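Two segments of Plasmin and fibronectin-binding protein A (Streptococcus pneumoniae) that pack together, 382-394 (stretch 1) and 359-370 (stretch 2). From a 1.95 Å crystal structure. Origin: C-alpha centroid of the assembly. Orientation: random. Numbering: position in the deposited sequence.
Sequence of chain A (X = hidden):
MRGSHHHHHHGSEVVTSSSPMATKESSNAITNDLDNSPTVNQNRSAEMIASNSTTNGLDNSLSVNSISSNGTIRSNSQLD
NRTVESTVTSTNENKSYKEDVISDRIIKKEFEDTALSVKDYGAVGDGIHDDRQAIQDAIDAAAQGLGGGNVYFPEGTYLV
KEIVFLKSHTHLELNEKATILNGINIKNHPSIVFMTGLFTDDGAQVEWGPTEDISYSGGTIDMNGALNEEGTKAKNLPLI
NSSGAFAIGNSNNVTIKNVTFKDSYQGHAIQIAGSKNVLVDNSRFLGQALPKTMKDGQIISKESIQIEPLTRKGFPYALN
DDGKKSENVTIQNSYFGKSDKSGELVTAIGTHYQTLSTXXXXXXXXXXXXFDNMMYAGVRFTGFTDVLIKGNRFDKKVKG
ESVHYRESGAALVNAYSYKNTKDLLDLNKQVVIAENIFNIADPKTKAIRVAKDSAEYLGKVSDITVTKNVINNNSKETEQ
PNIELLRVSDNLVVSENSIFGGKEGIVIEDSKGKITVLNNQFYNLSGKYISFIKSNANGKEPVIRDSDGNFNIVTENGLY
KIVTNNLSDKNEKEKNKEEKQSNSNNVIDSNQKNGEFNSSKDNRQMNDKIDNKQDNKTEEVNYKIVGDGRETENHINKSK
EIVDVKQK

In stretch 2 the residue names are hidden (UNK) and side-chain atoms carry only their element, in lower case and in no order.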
# COMPACT_ATOMS: atom_id res chain seq x y z
N THR A 382 -8.28 0.69 5.04
CA THR A 382 -9.42 0.70 5.94
C THR A 382 -9.25 -0.56 6.77
O THR A 382 -8.87 -1.60 6.25
CB THR A 382 -10.80 0.64 5.20
OG1 THR A 382 -11.86 0.63 6.17
CG2 THR A 382 -10.90 -0.62 4.34
N GLY A 383 -9.50 -0.47 8.07
CA GLY A 383 -9.36 -1.65 8.91
C GLY A 383 -7.96 -1.96 9.44
O GLY A 383 -7.60 -3.13 9.55
N PHE A 384 -7.17 -0.94 9.76
CA PHE A 384 -5.83 -1.15 10.33
C PHE A 384 -5.85 -0.58 11.75
O PHE A 384 -6.60 0.34 12.05
CB PHE A 384 -4.75 -0.39 9.55
CG PHE A 384 -4.27 -1.09 8.30
CD1 PHE A 384 -4.84 -2.29 7.87
CD2 PHE A 384 -3.25 -0.52 7.54
CE1 PHE A 384 -4.41 -2.90 6.69
CE2 PHE A 384 -2.81 -1.13 6.36
CZ PHE A 384 -3.40 -2.32 5.93
N THR A 385 -5.00 -1.12 12.62
CA THR A 385 -4.90 -0.63 13.99
C THR A 385 -3.42 -0.49 14.33
O THR A 385 -2.64 -1.41 14.10
CB THR A 385 -5.58 -1.58 14.98
OG1 THR A 385 -6.94 -1.80 14.57
CG2 THR A 385 -5.58 -0.97 16.39
N ASP A 386 -3.04 0.66 14.87
CA ASP A 386 -1.65 0.94 15.23
C ASP A 386 -0.79 0.95 13.97
O ASP A 386 -0.08 -0.01 13.66
CB ASP A 386 -1.13 -0.10 16.23
CG ASP A 386 0.31 0.16 16.65
OD1 ASP A 386 0.81 1.29 16.43
OD2 ASP A 386 0.95 -0.75 17.23
N VAL A 387 -0.88 2.05 13.24
CA VAL A 387 -0.15 2.24 12.00
C VAL A 387 0.80 3.41 12.15
O VAL A 387 0.48 4.41 12.80
CB VAL A 387 -1.11 2.56 10.84
CG1 VAL A 387 -0.33 2.71 9.55
CG2 VAL A 387 -2.15 1.46 10.72
N LEU A 388 1.97 3.29 11.54
CA LEU A 388 2.96 4.36 11.57
C LEU A 388 3.45 4.60 10.15
O LEU A 388 4.09 3.74 9.54
CB LEU A 388 4.14 4.00 12.49
CG LEU A 388 5.27 5.04 12.51
CD1 LEU A 388 4.72 6.39 12.98
CD2 LEU A 388 6.40 4.56 13.43
N ILE A 389 3.13 5.78 9.63
CA ILE A 389 3.54 6.19 8.29
C ILE A 389 4.50 7.34 8.58
O ILE A 389 4.07 8.47 8.83
CB ILE A 389 2.34 6.69 7.49
CG1 ILE A 389 1.30 5.56 7.38
CG2 ILE A 389 2.79 7.14 6.10
CD1 ILE A 389 -0.11 6.04 7.10
N LYS A 390 5.80 7.04 8.52
CA LYS A 390 6.81 8.03 8.88
C LYS A 390 8.02 8.18 7.97
O LYS A 390 8.58 7.20 7.47
CB LYS A 390 7.26 7.73 10.30
CG LYS A 390 8.39 8.59 10.84
CD LYS A 390 8.46 8.44 12.35
CE LYS A 390 9.86 8.08 12.82
NZ LYS A 390 10.28 6.75 12.30
N GLY A 391 8.42 9.44 7.78
CA GLY A 391 9.59 9.75 6.98
C GLY A 391 9.57 9.36 5.52
O GLY A 391 10.63 9.16 4.91
N ASN A 392 8.38 9.26 4.94
CA ASN A 392 8.23 8.89 3.54
C ASN A 392 8.20 10.13 2.66
O ASN A 392 7.93 11.24 3.12
CB ASN A 392 6.94 8.11 3.33
CG ASN A 392 6.90 6.82 4.13
OD1 ASN A 392 7.50 5.82 3.75
ND2 ASN A 392 6.19 6.85 5.26
N ARG A 393 8.50 9.95 1.38
CA ARG A 393 8.47 11.04 0.42
C ARG A 393 7.39 10.72 -0.63
O ARG A 393 7.47 9.71 -1.32
CB ARG A 393 9.83 11.19 -0.25
CG ARG A 393 9.82 12.09 -1.47
CD ARG A 393 11.21 12.28 -2.02
NE ARG A 393 11.19 12.97 -3.31
CZ ARG A 393 12.28 13.28 -4.00
NH1 ARG A 393 13.48 12.98 -3.53
NH2 ARG A 393 12.17 13.89 -5.17
N PHE A 394 6.38 11.57 -0.72
CA PHE A 394 5.30 11.36 -1.69
C PHE A 394 5.38 12.43 -2.76
O PHE A 394 5.14 13.61 -2.48
CB PHE A 394 3.92 11.47 -1.03
CG PHE A 394 3.69 10.51 0.10
CD1 PHE A 394 4.37 10.66 1.31
CD2 PHE A 394 2.73 9.50 -0.01
CE1 PHE A 394 4.10 9.82 2.39
CE2 PHE A 394 2.44 8.66 1.05
CZ PHE A 394 3.12 8.81 2.26
N UNK A 359 -10.02 -9.63 11.53
CA UNK A 359 -9.27 -8.96 12.58
C UNK A 359 -8.34 -7.96 11.88
O UNK A 359 -7.61 -8.32 10.95
o UNK A 359 -9.73 -9.32 16.06
c UNK A 359 -8.76 -8.71 15.61
c UNK A 359 -7.78 -9.38 14.64
c UNK A 359 -8.47 -9.97 13.40
n UNK A 359 -8.48 -7.45 15.94
N UNK A 360 -8.38 -6.71 12.32
CA UNK A 360 -7.57 -5.64 11.73
C UNK A 360 -6.06 -5.86 11.77
O UNK A 360 -5.49 -6.15 12.83
c UNK A 360 -9.24 -3.73 12.06
n UNK A 360 -9.45 -2.46 12.39
o UNK A 360 -10.09 -4.41 11.48
c UNK A 360 -7.88 -4.31 12.43
N UNK A 361 -5.38 -5.75 10.61
CA UNK A 361 -3.92 -5.92 10.64
C UNK A 361 -3.40 -4.84 11.61
O UNK A 361 -3.88 -3.70 11.58
c UNK A 361 -3.52 -5.64 9.19
c UNK A 361 -5.90 -5.81 9.23
c UNK A 361 -4.67 -6.26 8.43
N UNK A 362 -2.43 -5.18 12.45
CA UNK A 362 -1.92 -4.21 13.43
C UNK A 362 -0.40 -4.10 13.48
O UNK A 362 0.32 -5.02 13.10
o UNK A 362 -1.98 -5.81 15.28
c UNK A 362 -2.46 -4.55 14.83
N UNK A 363 0.07 -2.95 13.97
CA UNK A 363 1.50 -2.62 14.07
C UNK A 363 2.11 -2.69 12.68
O UNK A 363 3.02 -3.48 12.40
c UNK A 363 2.23 -3.57 15.03
n UNK A 363 4.49 -3.99 15.85
o UNK A 363 3.99 -1.93 15.11
c UNK A 363 3.65 -3.09 15.34
N UNK A 364 1.58 -1.83 11.82
CA UNK A 364 1.98 -1.71 10.43
C UNK A 364 2.84 -0.46 10.33
O UNK A 364 2.38 0.65 10.61
c UNK A 364 -0.29 -2.63 9.83
c UNK A 364 0.74 -1.53 9.53
c UNK A 364 1.15 -1.56 8.06
c UNK A 364 0.22 -4.04 9.56
N UNK A 365 4.10 -0.64 9.93
CA UNK A 365 5.01 0.48 9.81
C UNK A 365 5.42 0.69 8.37
O UNK A 365 5.87 -0.24 7.71
n UNK A 365 8.05 -0.79 15.22
c UNK A 365 6.92 -0.23 14.44
c UNK A 365 5.96 0.10 12.15
c UNK A 365 7.22 -0.21 12.95
c UNK A 365 6.25 0.23 10.67
N UNK A 366 5.26 1.91 7.89
CA UNK A 366 5.60 2.26 6.52
C UNK A 366 6.62 3.36 6.69
O UNK A 366 6.27 4.51 6.98
c UNK A 366 1.98 1.96 5.15
c UNK A 366 4.71 3.27 4.39
c UNK A 366 3.34 1.59 5.69
c UNK A 366 4.34 2.75 5.77
N UNK A 367 7.89 3.00 6.51
CA UNK A 367 9.00 3.90 6.76
C UNK A 367 9.98 4.24 5.65
O UNK A 367 10.43 3.39 4.90
c UNK A 367 9.97 1.96 10.00
c UNK A 367 8.28 3.81 9.86
c UNK A 367 9.01 2.72 9.08
c UNK A 367 9.81 3.33 7.92
N UNK A 368 10.33 5.52 5.60
CA UNK A 368 11.32 6.00 4.66
C UNK A 368 11.22 5.46 3.23
O UNK A 368 12.24 5.06 2.65
o UNK A 368 13.59 5.60 7.47
c UNK A 368 12.87 6.19 6.66
n UNK A 368 12.22 7.31 6.95
c UNK A 368 12.70 5.67 5.24
N UNK A 369 10.01 5.43 2.67
CA UNK A 369 9.83 4.96 1.29
C UNK A 369 9.65 6.17 0.37
O UNK A 369 9.35 7.27 0.84
c UNK A 369 8.60 2.88 2.05
c UNK A 369 8.57 4.09 1.15
n UNK A 369 9.39 1.89 1.67
o UNK A 369 7.92 2.83 3.09
N UNK A 370 9.83 5.95 -0.93
CA UNK A 370 9.64 7.02 -1.91
C UNK A 370 8.49 6.61 -2.83
O UNK A 370 8.62 5.67 -3.62
c UNK A 370 11.48 9.73 -5.31
c UNK A 370 10.81 8.35 -3.73
c UNK A 370 9.78 9.19 -4.03
n UNK A 370 11.85 8.72 -4.55
n UNK A 370 10.23 10.04 -5.01
c UNK A 370 10.91 7.23 -2.74
O HOH W 1 -9.03 -0.07 14.63

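Position 359 carries three side-chain carbons, the third bearing one oxygen and one nitrogen. This unbranched chain ending in an amide makes it Gln 359, which stays clear of stretch 1. At position 360 the amide carbon follows directly on CB, so the residue is Asn 360. Its CB points toward stretch 1, and its CG lies 3.1 Å from Gly 383 O. A water links it to the neighbouring strand, 2.7 Å from Thr 385 OG1 and joined to Asn 360 ND2 by a weak hydrogen bond of 3.3 Å.

Three carbons at position 361 close a ring onto the backbone nitrogen, which identifies Pro 361. The ring packs obliquely on Phe 384, with Pro 361 CG 3.8 Å from Phe 384 CE1, while Pro 361 O accepts a hydrogen bond from Thr 385 N (3.0 Å). Position 362 has one carbon and one oxygen, hence Ser 362; its CB lies 4.3 Å from Thr 385 CB, and its hydroxyl is satisfied elsewhere in the structure. Position 363 again shows two carbons, the second with one oxygen and one nitrogen: Asn 363. Here the chain turns a corner, as stretch 1 does at Asp 386, and Asn 363 N donates to Thr 385 O (3.1 Å).

Four carbons forked at the first, one arm two carbons long, mark position 364 as Ile 364. Its CG1 reaches Phe 384 CD2 at 4.3 Å, and its CB lies 4.3 Å from Val 387 CG2. Position 365 has four carbons in a row ending in nitrogen, and is therefore Lys 365; its CG is 4.3 Å from Leu 388 CB, but the extended chain leads its end away. The fork at the first carbon recurs at position 366, giving Ile 366, whose CD1 lies 4.3 Å from Ile 389 CG1. At position 367 the four carbons fork at the second instead, as in Leu 367, and its CD2 is 4.1 Å from both Leu 388 CD2 and Lys 390 CB.

Position 368 has two carbons and a terminal oxygen and nitrogen, so it is Asn 368. Its ND2 donates to Gly 391 O (3.2 Å), occupying space that a CB on Gly 391 would need. The same atom set at position 369 gives Asn 369, whose backbone N donates to Asn 392 OD1 (2.8 Å). Position 370 bears one carbon followed by a five-membered ring of three carbons and two nitrogens: His 370. The Arg 393 guanidinium stacks on this ring, their centres 4.4 Å apart, and Arg 393 CD sits over its face.

The contact is a parallel pairing of strands 364-367 and 387-390, with axes 4.7 Å apart. Leu 388 alternates its bonds, receiving one from Ile 366 N at its O (2.7 Å) and giving one from its N to Ile 364 O (2.8 Å). Beyond the strands, Asn 392 continues the ladder through its side chain, ND2 donating to Ile 366 O (2.9 Å), before Arg 393 N returns to Asn 369 O (2.9 Å). Ile 364 and Ile 366 share one buried face with Val 387 and Ile 389.

Stretch 2, residues 359-370: QNPSNIKILNNH
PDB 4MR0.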